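Local coordinates for aminoacyl-tRNA synthetase-interacting multifunctional protein p43 (Plasmodium vivax, PDB 6IPA), which probably binds tRNA through its C-terminal EMAP II-like domain and probably interacts with aminoacyl-tRNA synthetases, at residues V100-S108 with P153-N164; Q170-H181 with E193-S204. All coordinates share one frame; numbering follows the deposited sequence.

Contact 1 joins the end of strand 97-101, part of the OB-type tRNA-binding domain, to the long loop that precedes helix 165-169. Contact 2 lies further along the chain, where the hairpin of 170-181 packs against the C-terminal segment 193-204. The two follow each other in series without touching: their centres are 21 Å apart and their nearest atoms about 7 Å apart. Helix 165-169 leads from one to the other and is packed by Leu101 and Leu157 of contact 1. Contact 1 thus joins the loop to the OB-type domain directly, whereas contact 2 is internal to the C-terminal part, whose strand 201-203 also pairs with strand 120-123.

Contact 1. Residues V100-S108 with P153-N164; sequences VLANLKEKS and PDKTLSFDKEKN
With chi1 at 66°, Asn103 holds its CG between its own backbone N and carbonyl carbon, which aims the amide at the loop of 153-164. There ND2 bonds Asp154 O at 2.9 Å, nearly straight (172°), in the plane of both the amide and the carbonyl and on a lone pair. ND2 also donates to Arg45 O, while OD1 takes a weak bond from Asn47 N. The backbone adds Leu157 N to Asn103 O at 2.9 Å, and Leu157 lies obliquely against the same amide, with CD1 3.2 Å from Asn103 OD1. The same methyl also meets Leu104 CD2 at 4.0 Å. Leu104 CD2 in turn lies 3.6 Å from ND2 of Asn164, the N-cap of helix 165-169, whose OD1 accepts from Phe166 N. Lys105 bends at its second, third and fourth torsions and brings NZ over one face of the Phe159 ring, 3.5 Å from the centroid, a cation-pi contact. Glu106 O sits in plane at the edge of that ring. A water accepts from Lys105 N and donates to Ser158 O, bridging the two backbones. The contact thus fixes the loop that follows strand 97-101: two acceptors at ND2 and a weak bond at OD1 together probably fix the rotation of the buried Asn103 amide, whereas the more exposed Lys105-Phe159 pair probably draws part of its stability from cation-ring attraction.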
# COMPACT_ATOMS: atom_id res chain seq x y z
N VAL A 100 -2.27 2.23 -1.52
CA VAL A 100 -2.41 2.50 -0.09
C VAL A 100 -3.43 1.59 0.55
O VAL A 100 -4.58 1.56 0.10
CB VAL A 100 -2.86 3.97 0.15
CG1 VAL A 100 -3.01 4.25 1.63
CG2 VAL A 100 -1.84 4.92 -0.47
N LEU A 101 -3.03 0.87 1.60
CA LEU A 101 -3.95 0.23 2.57
C LEU A 101 -4.61 1.32 3.41
O LEU A 101 -4.12 1.70 4.48
CB LEU A 101 -3.24 -0.80 3.47
CG LEU A 101 -4.11 -1.48 4.54
CD1 LEU A 101 -5.30 -2.17 3.91
CD2 LEU A 101 -3.37 -2.53 5.38
N ALA A 102 -5.76 1.79 2.94
CA ALA A 102 -6.44 2.96 3.53
C ALA A 102 -7.11 2.82 4.88
O ALA A 102 -7.30 3.80 5.58
CB ALA A 102 -7.46 3.46 2.52
N ASN A 103 -7.46 1.60 5.28
CA ASN A 103 -8.34 1.41 6.45
C ASN A 103 -7.70 1.02 7.75
O ASN A 103 -8.40 0.71 8.74
CB ASN A 103 -9.51 0.48 6.13
CG ASN A 103 -9.11 -0.96 5.84
OD1 ASN A 103 -8.00 -1.26 5.37
ND2 ASN A 103 -10.03 -1.86 6.10
N LEU A 104 -6.38 1.07 7.79
CA LEU A 104 -5.67 1.11 9.04
C LEU A 104 -6.10 2.41 9.69
O LEU A 104 -6.46 3.35 8.97
CB LEU A 104 -4.20 1.17 8.76
CG LEU A 104 -3.58 -0.03 8.07
CD1 LEU A 104 -2.20 0.33 7.56
CD2 LEU A 104 -3.44 -1.17 9.07
N LYS A 105 -6.02 2.48 11.02
CA LYS A 105 -6.33 3.72 11.76
C LYS A 105 -5.14 4.65 11.82
O LYS A 105 -3.98 4.18 11.86
CB LYS A 105 -6.77 3.43 13.22
CG LYS A 105 -8.10 2.70 13.38
CD LYS A 105 -8.97 3.20 14.54
CE LYS A 105 -9.72 2.06 15.22
NZ LYS A 105 -8.82 1.29 16.13
N GLU A 106 -5.44 5.95 11.83
CA GLU A 106 -4.44 7.00 12.04
C GLU A 106 -3.65 6.68 13.31
O GLU A 106 -4.24 6.28 14.34
CB GLU A 106 -5.10 8.39 12.19
CG GLU A 106 -4.07 9.53 12.30
CD GLU A 106 -4.60 10.94 11.95
OE1 GLU A 106 -5.46 11.50 12.67
OE2 GLU A 106 -4.11 11.51 10.96
N LYS A 107 -2.34 6.84 13.20
CA LYS A 107 -1.38 6.71 14.31
C LYS A 107 -0.51 7.99 14.41
O LYS A 107 -0.53 8.82 13.50
CB LYS A 107 -0.51 5.49 14.05
CG LYS A 107 -1.15 4.21 14.51
CD LYS A 107 -0.19 3.05 14.36
CE LYS A 107 -0.27 2.48 12.96
NZ LYS A 107 0.62 1.29 12.85
N SER A 108 0.23 8.17 15.49
CA SER A 108 1.07 9.34 15.61
C SER A 108 2.46 8.91 15.92
O SER A 108 2.77 8.70 17.04
CB SER A 108 0.58 10.25 16.74
OG SER A 108 1.07 11.57 16.67
N PRO A 153 -14.82 -3.28 2.62
CA PRO A 153 -13.71 -3.51 3.50
C PRO A 153 -14.14 -3.01 4.86
O PRO A 153 -15.05 -2.18 4.94
CB PRO A 153 -12.63 -2.57 2.92
CG PRO A 153 -13.45 -1.39 2.43
CD PRO A 153 -14.81 -1.89 2.10
N ASP A 154 -13.47 -3.48 5.90
CA ASP A 154 -13.75 -2.95 7.25
C ASP A 154 -13.63 -1.42 7.29
O ASP A 154 -12.59 -0.87 7.00
CB ASP A 154 -12.77 -3.55 8.25
CG ASP A 154 -12.91 -5.06 8.37
OD1 ASP A 154 -13.61 -5.71 7.55
OD2 ASP A 154 -12.33 -5.63 9.31
N LYS A 155 -14.68 -0.72 7.67
CA LYS A 155 -14.59 0.70 8.02
C LYS A 155 -13.23 0.97 8.65
O LYS A 155 -12.53 1.89 8.22
CB LYS A 155 -15.73 1.12 8.98
CG LYS A 155 -16.07 2.62 9.00
CD LYS A 155 -16.46 3.09 7.61
CE LYS A 155 -16.26 4.58 7.39
NZ LYS A 155 -16.80 4.99 6.02
N THR A 156 -12.84 0.16 9.63
CA THR A 156 -11.58 0.35 10.26
C THR A 156 -10.99 -0.91 10.83
O THR A 156 -11.69 -1.70 11.48
CB THR A 156 -11.73 1.35 11.39
OG1 THR A 156 -12.43 2.52 10.91
CG2 THR A 156 -10.42 1.77 11.86
N LEU A 157 -9.67 -1.08 10.63
CA LEU A 157 -8.95 -2.23 11.10
C LEU A 157 -8.46 -1.98 12.48
O LEU A 157 -8.27 -0.86 12.88
CB LEU A 157 -7.79 -2.54 10.20
CG LEU A 157 -8.12 -2.81 8.73
CD1 LEU A 157 -6.83 -2.88 7.93
CD2 LEU A 157 -8.92 -4.10 8.54
N SER A 158 -8.27 -3.06 13.23
CA SER A 158 -7.84 -3.04 14.64
C SER A 158 -6.47 -2.37 14.86
O SER A 158 -5.69 -2.23 13.93
CB SER A 158 -7.81 -4.52 15.13
OG SER A 158 -7.22 -4.72 16.42
N PHE A 159 -6.20 -1.94 16.10
CA PHE A 159 -4.87 -1.48 16.47
C PHE A 159 -3.99 -2.68 16.86
O PHE A 159 -2.78 -2.66 16.69
CB PHE A 159 -4.93 -0.52 17.66
CG PHE A 159 -5.26 0.90 17.31
CD1 PHE A 159 -4.52 1.60 16.39
CD2 PHE A 159 -6.28 1.57 17.98
CE1 PHE A 159 -4.82 2.92 16.09
CE2 PHE A 159 -6.59 2.89 17.69
CZ PHE A 159 -5.86 3.57 16.74
N ASP A 160 -4.62 -3.70 17.44
CA ASP A 160 -3.95 -4.95 17.79
C ASP A 160 -3.59 -5.73 16.52
O ASP A 160 -4.49 -6.23 15.83
CB ASP A 160 -4.87 -5.82 18.67
CG ASP A 160 -4.15 -7.04 19.28
OD1 ASP A 160 -2.90 -7.02 19.36
OD2 ASP A 160 -4.84 -8.01 19.70
N LYS A 161 -2.30 -5.86 16.24
CA LYS A 161 -1.81 -6.56 15.05
C LYS A 161 -2.51 -7.89 14.91
O LYS A 161 -3.00 -8.24 13.83
CB LYS A 161 -0.33 -6.88 15.17
CG LYS A 161 0.64 -5.72 15.31
CD LYS A 161 2.09 -6.24 15.38
CE LYS A 161 2.27 -7.29 16.49
NZ LYS A 161 3.64 -7.81 16.71
N GLU A 162 -2.54 -8.63 16.01
CA GLU A 162 -3.11 -9.98 16.05
C GLU A 162 -4.59 -10.05 15.67
O GLU A 162 -5.07 -11.10 15.28
CB GLU A 162 -2.91 -10.61 17.45
CG GLU A 162 -1.46 -10.92 17.79
CD GLU A 162 -1.28 -11.41 19.22
OE1 GLU A 162 -2.00 -12.33 19.66
OE2 GLU A 162 -0.40 -10.87 19.91
N LYS A 163 -5.31 -8.94 15.80
CA LYS A 163 -6.73 -8.89 15.45
C LYS A 163 -6.99 -8.09 14.17
O LYS A 163 -8.11 -7.67 13.92
CB LYS A 163 -7.52 -8.30 16.59
CG LYS A 163 -7.31 -9.09 17.86
CD LYS A 163 -8.46 -8.95 18.85
CE LYS A 163 -8.19 -9.81 20.08
NZ LYS A 163 -9.03 -9.39 21.23
N ASN A 164 -5.93 -7.90 13.37
CA ASN A 164 -5.99 -7.13 12.14
C ASN A 164 -5.82 -8.09 10.98
O ASN A 164 -4.74 -8.68 10.82
CB ASN A 164 -4.86 -6.08 12.15
CG ASN A 164 -4.84 -5.21 10.89
OD1 ASN A 164 -5.27 -5.62 9.81
ND2 ASN A 164 -4.36 -3.99 11.05
O HOH W 1 -5.55 -0.05 12.03

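Contact 2. Residues Q170-H181 with E193-S204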
# COMPACT_ATOMS: atom_id res chain seq x y z
N GLN A 170 -1.26 -11.29 5.12
CA GLN A 170 0.05 -10.92 4.60
C GLN A 170 0.86 -12.09 4.07
O GLN A 170 1.33 -12.03 2.93
CB GLN A 170 0.84 -10.14 5.66
CG GLN A 170 2.22 -9.70 5.22
CD GLN A 170 2.78 -8.58 6.07
OE1 GLN A 170 2.65 -8.58 7.29
NE2 GLN A 170 3.43 -7.62 5.41
N PRO A 171 0.96 -13.20 4.81
CA PRO A 171 1.80 -14.33 4.31
C PRO A 171 1.38 -14.89 2.97
O PRO A 171 2.15 -15.58 2.34
CB PRO A 171 1.64 -15.40 5.39
CG PRO A 171 1.14 -14.67 6.60
CD PRO A 171 0.26 -13.57 6.05
N HIS A 172 0.17 -14.61 2.53
CA HIS A 172 -0.31 -15.06 1.26
C HIS A 172 -0.24 -13.97 0.22
O HIS A 172 -0.63 -14.21 -0.91
CB HIS A 172 -1.77 -15.49 1.42
CG HIS A 172 -1.99 -16.52 2.48
ND1 HIS A 172 -1.47 -17.80 2.40
CD2 HIS A 172 -2.67 -16.47 3.65
CE1 HIS A 172 -1.82 -18.48 3.48
NE2 HIS A 172 -2.54 -17.69 4.26
N LEU A 173 0.25 -12.78 0.59
CA LEU A 173 0.48 -11.67 -0.37
C LEU A 173 1.90 -11.66 -1.03
O LEU A 173 2.90 -11.24 -0.40
CB LEU A 173 0.23 -10.31 0.32
CG LEU A 173 -1.18 -10.02 0.85
CD1 LEU A 173 -1.20 -8.64 1.45
CD2 LEU A 173 -2.23 -10.10 -0.20
N LEU A 174 1.96 -12.04 -2.32
CA LEU A 174 3.22 -12.26 -3.03
C LEU A 174 3.23 -11.58 -4.39
O LEU A 174 2.17 -11.36 -5.01
CB LEU A 174 3.47 -13.77 -3.26
CG LEU A 174 3.53 -14.68 -2.01
CD1 LEU A 174 3.70 -16.13 -2.44
CD2 LEU A 174 4.65 -14.28 -1.04
N VAL A 175 4.43 -11.26 -4.87
CA VAL A 175 4.56 -10.96 -6.30
C VAL A 175 5.07 -12.23 -6.94
O VAL A 175 6.06 -12.78 -6.48
CB VAL A 175 5.46 -9.73 -6.61
CG1 VAL A 175 4.98 -8.52 -5.83
CG2 VAL A 175 6.89 -9.99 -6.26
N LYS A 176 4.34 -12.71 -7.96
CA LYS A 176 4.75 -13.87 -8.73
C LYS A 176 4.78 -13.44 -10.18
O LYS A 176 3.79 -12.88 -10.67
CB LYS A 176 3.81 -15.05 -8.50
CG LYS A 176 3.82 -15.53 -7.05
CD LYS A 176 2.98 -16.79 -6.76
CE LYS A 176 1.50 -16.52 -6.53
NZ LYS A 176 0.73 -17.72 -6.02
N ASN A 177 5.93 -13.68 -10.83
CA ASN A 177 6.29 -13.13 -12.17
C ASN A 177 5.94 -11.64 -12.36
O ASN A 177 5.33 -11.24 -13.34
CB ASN A 177 5.66 -13.98 -13.28
CG ASN A 177 6.13 -15.43 -13.26
OD1 ASN A 177 7.11 -15.80 -12.57
ND2 ASN A 177 5.45 -16.25 -14.03
N GLY A 178 6.33 -10.82 -11.39
CA GLY A 178 6.19 -9.38 -11.53
C GLY A 178 4.77 -8.88 -11.36
O GLY A 178 4.48 -7.70 -11.62
N VAL A 179 3.87 -9.74 -10.92
CA VAL A 179 2.49 -9.32 -10.64
C VAL A 179 2.18 -9.56 -9.18
O VAL A 179 2.74 -10.46 -8.57
CB VAL A 179 1.48 -10.07 -11.51
CG1 VAL A 179 0.14 -9.38 -11.45
CG2 VAL A 179 1.94 -10.13 -12.96
N ALA A 180 1.30 -8.75 -8.63
CA ALA A 180 0.88 -8.92 -7.25
C ALA A 180 -0.30 -9.88 -7.15
O ALA A 180 -1.27 -9.75 -7.91
CB ALA A 180 0.47 -7.56 -6.67
N HIS A 181 -0.24 -10.79 -6.16
CA HIS A 181 -1.30 -11.80 -5.88
C HIS A 181 -1.77 -11.87 -4.43
O HIS A 181 -0.95 -11.86 -3.51
CB HIS A 181 -0.79 -13.22 -6.17
CG HIS A 181 -0.49 -13.48 -7.61
ND1 HIS A 181 0.42 -12.73 -8.34
CD2 HIS A 181 -0.99 -14.41 -8.46
CE1 HIS A 181 0.47 -13.20 -9.58
NE2 HIS A 181 -0.37 -14.22 -9.68
N GLU A 193 -3.53 -5.52 -14.21
CA GLU A 193 -2.87 -6.11 -13.08
C GLU A 193 -1.77 -5.22 -12.45
O GLU A 193 -1.10 -4.43 -13.12
CB GLU A 193 -2.30 -7.48 -13.44
CG GLU A 193 -0.96 -7.40 -14.19
CD GLU A 193 -0.58 -8.66 -14.95
OE1 GLU A 193 -0.82 -9.77 -14.49
OE2 GLU A 193 0.02 -8.55 -16.02
N ILE A 194 -1.61 -5.37 -11.13
CA ILE A 194 -0.67 -4.59 -10.37
C ILE A 194 0.69 -5.24 -10.56
O ILE A 194 0.84 -6.47 -10.37
CB ILE A 194 -1.06 -4.55 -8.87
CG1 ILE A 194 -2.41 -3.85 -8.66
CG2 ILE A 194 0.01 -3.86 -8.04
CD1 ILE A 194 -2.49 -2.42 -9.15
N THR A 195 1.67 -4.43 -10.97
CA THR A 195 3.04 -4.89 -11.27
C THR A 195 4.07 -4.50 -10.18
O THR A 195 3.89 -3.59 -9.37
CB THR A 195 3.49 -4.41 -12.68
OG1 THR A 195 3.51 -2.96 -12.76
CG2 THR A 195 2.54 -4.97 -13.74
N CYS A 196 5.16 -5.25 -10.16
CA CYS A 196 6.26 -4.96 -9.27
C CYS A 196 7.51 -5.26 -10.04
O CYS A 196 7.56 -6.31 -10.71
CB CYS A 196 6.23 -5.87 -8.07
SG CYS A 196 7.43 -5.40 -6.82
N PRO A 197 8.51 -4.35 -9.97
CA PRO A 197 9.73 -4.56 -10.79
C PRO A 197 10.55 -5.80 -10.41
O PRO A 197 11.42 -6.21 -11.17
CB PRO A 197 10.53 -3.25 -10.59
CG PRO A 197 9.51 -2.25 -10.16
CD PRO A 197 8.49 -3.00 -9.36
N LEU A 198 10.26 -6.39 -9.25
CA LEU A 198 10.91 -7.62 -8.84
C LEU A 198 10.23 -8.80 -9.51
O LEU A 198 9.07 -8.71 -9.88
CB LEU A 198 10.85 -7.77 -7.32
CG LEU A 198 11.21 -6.50 -6.56
CD1 LEU A 198 10.98 -6.65 -5.06
CD2 LEU A 198 12.64 -6.06 -6.92
N GLU A 199 10.95 -9.91 -9.68
CA GLU A 199 10.40 -11.07 -10.39
C GLU A 199 9.56 -11.83 -9.37
O GLU A 199 8.36 -11.99 -9.56
CB GLU A 199 11.50 -11.96 -11.02
CG GLU A 199 12.67 -11.24 -11.75
CD GLU A 199 12.30 -10.56 -13.09
OE1 GLU A 199 11.10 -10.47 -13.44
OE2 GLU A 199 13.24 -10.11 -13.80
N GLN A 200 10.19 -12.25 -8.28
CA GLN A 200 9.51 -12.84 -7.11
C GLN A 200 9.58 -11.85 -5.95
O GLN A 200 10.22 -10.80 -6.08
CB GLN A 200 10.17 -14.16 -6.72
CG GLN A 200 10.12 -15.24 -7.81
CD GLN A 200 8.69 -15.65 -8.18
OE1 GLN A 200 7.77 -15.63 -7.33
NE2 GLN A 200 8.49 -16.03 -9.46
N GLY A 201 8.91 -12.15 -4.82
CA GLY A 201 8.90 -11.24 -3.65
C GLY A 201 7.70 -11.36 -2.71
O GLY A 201 6.73 -12.00 -3.04
N THR A 202 7.81 -10.74 -1.53
CA THR A 202 6.77 -10.70 -0.50
C THR A 202 6.29 -9.27 -0.22
O THR A 202 7.04 -8.32 -0.30
CB THR A 202 7.30 -11.30 0.80
OG1 THR A 202 8.49 -10.60 1.22
CG2 THR A 202 7.63 -12.75 0.59
N ILE A 203 5.03 -9.13 0.20
CA ILE A 203 4.35 -7.85 0.19
C ILE A 203 4.24 -7.35 1.60
O ILE A 203 3.80 -8.08 2.48
CB ILE A 203 2.94 -7.98 -0.45
CG1 ILE A 203 3.08 -8.12 -1.95
CG2 ILE A 203 2.03 -6.80 -0.11
CD1 ILE A 203 1.80 -8.46 -2.67
N SER A 204 4.64 -6.11 1.80
CA SER A 204 4.54 -5.47 3.07
C SER A 204 4.05 -4.05 2.84
O SER A 204 3.78 -3.69 1.69
CB SER A 204 5.89 -5.48 3.76
OG SER A 204 6.86 -4.72 3.02
OXT SER A 204 3.92 -3.24 3.78
O HOH W 2 7.05 -14.86 -4.84
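The side chain of Ile203 crosses that of Leu173 at about a right angle in an antiparallel beta-sheet, where the hairpin of strands 173-176 and 179-182, closed by a type I' turn from Lys176 to Val179, pairs with the C-terminal strand 201-203. That strand also pairs with strand 120-123 (Thr202 with Ser122), so the sheet links the hairpin to the tRNA-binding family region. Leu173 CB and Ile203 CB meet at 3.7 Å, and Ile203 CD1 reaches on to Leu174 N and Ala180 CB. Leu174 and Thr202, a non-hydrogen-bonded pair, point to one face of the sheet and their side chains cross there obliquely, with Leu174 CD2 3.7 Å from Thr202 CG2. Val175 points to the other face and divides its branches: CG1 touches Cys196 CB at 3.7 Å, while CG2 presses on the Gln200-Gly201 peptide. Gly201, lacking a CB, leaves room for that methyl, and its O accepts from Val175 N. At the hairpin end, the side chains of Asn177 and Gln200 lie side by side, pointing the same way with amide planes 76° apart. Gly178 is bonded through both its N, to Glu199 O, and its O, from Cys196 N. Next to it the side chains of Val179 and Glu193 cross at about a right angle; both valine methyls lie against Glu193 OE1, which forms a salt bridge with Lys186. Just before strand 173-176, in a 3-10 segment, chi1 of Gln170 (-179°) and its extended chain carry NE2 out to Ile203 O, 3.0 Å away, in the carbonyl plane and on a lone pair.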